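Local structure of Z5138 gene product (Escherichia coli, 1XOU) at residues Glu43-Lys46 / Ala51-Lys54. The protein is a type III secretion chaperone encoded with the LEE system, named for its clients EspA and EspB, which it probably keeps ready for export. The protein carries 1 engineered substitution. Numbering follows the deposited sequence.
Sequences EKAK and AAEK
Ala-51 points its methyl at the backbone of Ala-45, and its CB lies 3.6 Å from Ala-45 CA. Ala-45 returns the contact from its own side: its CB sits 3.8 Å from both N and CA of Ala-52, against the backbone there, and 4.2 Å from Ala-52 CB. With nothing larger than a methyl between them, the backbones come close, Ala-45 CA to Ala-52 CA being 4.5 Å. The aliphatic part of Lys-44 extends this apolar patch, its CE resting 3.8 Å from Ala-51 CB. Together these residues form the closing end of a helical hairpin: helix 3-47 finishes here, the chain turns through a short connection, and helix 49-64 sets off back alongside it. Ala-51 and Lys-54 also touch Leu-41 of helix 3-47, one helical turn before Ala-45, while Lys-54 packs on the backbone of a chain of another protein in the assembly. No hydrogen bond links the two segments. The polar ends that do meet are two ammonium groups, Lys-44 NZ and Lys-54 NZ, modelled 3.2 Å apart; both are donors of like charge, and at 2.80 Å resolution their exact placement is doubtful. Lys-44 leaves its helix with CG anti to the backbone N (chi1 -164°), and bends at chi3 in both lysines (77° in Lys-44, -68° in Lys-54) bring the two ammonium groups together, the chains crossing at a slant.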
loop_
_atom_site.group_PDB
_atom_site.type_symbol
_atom_site.label_atom_id
_atom_site.label_comp_id
_atom_site.label_asym_id
_atom_site.label_seq_id
_atom_site.Cartn_x
_atom_site.Cartn_y
_atom_site.Cartn_z
ATOM N N GLU B 43 20.209 0.893 -19.096
ATOM C CA GLU B 43 20.961 1.521 -20.169
ATOM C C GLU B 43 22.350 1.902 -19.696
ATOM O O GLU B 43 23.328 1.616 -20.373
ATOM C CB GLU B 43 20.230 2.762 -20.671
ATOM C CG GLU B 43 18.874 2.456 -21.268
ATOM C CD GLU B 43 18.958 1.455 -22.410
ATOM O OE1 GLU B 43 19.547 1.790 -23.464
ATOM O OE2 GLU B 43 18.439 0.330 -22.250
ATOM N N LYS B 44 22.445 2.530 -18.528
ATOM C CA LYS B 44 23.746 2.938 -18.018
ATOM C C LYS B 44 24.598 1.729 -17.646
ATOM O O LYS B 44 25.824 1.795 -17.679
ATOM C CB LYS B 44 23.593 3.877 -16.807
ATOM C CG LYS B 44 24.884 4.654 -16.467
ATOM C CD LYS B 44 24.700 5.727 -15.380
ATOM C CE LYS B 44 24.636 5.130 -13.967
ATOM N NZ LYS B 44 24.467 6.138 -12.863
ATOM N N ALA B 45 23.945 0.623 -17.304
ATOM C CA ALA B 45 24.651 -0.601 -16.929
ATOM C C ALA B 45 25.369 -1.195 -18.135
ATOM O O ALA B 45 26.381 -1.877 -17.984
ATOM C CB ALA B 45 23.673 -1.623 -16.347
ATOM N N LYS B 46 24.835 -0.942 -19.328
ATOM C CA LYS B 46 25.435 -1.438 -20.564
ATOM C C LYS B 46 26.936 -1.170 -20.542
ATOM O O LYS B 46 27.749 -2.086 -20.642
ATOM C CB LYS B 46 24.848 -0.719 -21.780
ATOM C CG LYS B 46 23.432 -1.106 -22.176
ATOM C CD LYS B 46 22.951 -0.184 -23.302
ATOM C CE LYS B 46 21.942 -0.843 -24.245
ATOM N NZ LYS B 46 20.610 -1.095 -23.635
ATOM N N ALA B 51 26.809 0.780 -12.359
ATOM C CA ALA B 51 25.374 0.696 -12.568
ATOM C C ALA B 51 24.935 -0.767 -12.539
ATOM O O ALA B 51 23.921 -1.115 -11.941
ATOM C CB ALA B 51 25.008 1.335 -13.917
ATOM N N ALA B 52 25.712 -1.619 -13.196
ATOM C CA ALA B 52 25.408 -3.039 -13.257
ATOM C C ALA B 52 25.325 -3.638 -11.858
ATOM O O ALA B 52 24.423 -4.419 -11.565
ATOM C CB ALA B 52 26.470 -3.757 -14.080
ATOM N N GLU B 53 26.267 -3.270 -10.997
ATOM C CA GLU B 53 26.290 -3.773 -9.632
ATOM C C GLU B 53 25.075 -3.268 -8.843
ATOM O O GLU B 53 24.539 -3.978 -7.989
ATOM C CB GLU B 53 27.581 -3.341 -8.947
ATOM C CG GLU B 53 27.743 -3.870 -7.532
ATOM C CD GLU B 53 27.869 -5.392 -7.475
ATOM O OE1 GLU B 53 27.968 -5.939 -6.345
ATOM O OE2 GLU B 53 27.869 -6.034 -8.557
ATOM N N LYS B 54 24.650 -2.037 -9.126
ATOM C CA LYS B 54 23.487 -1.455 -8.466
ATOM C C LYS B 54 22.259 -2.243 -8.891
ATOM O O LYS B 54 21.503 -2.736 -8.058
ATOM C CB LYS B 54 23.319 0.026 -8.857
ATOM C CG LYS B 54 24.217 0.991 -8.068
ATOM C CD LYS B 54 23.967 2.473 -8.410
ATOM C CE LYS B 54 24.397 2.811 -9.846
ATOM N NZ LYS B 54 24.233 4.259 -10.248
#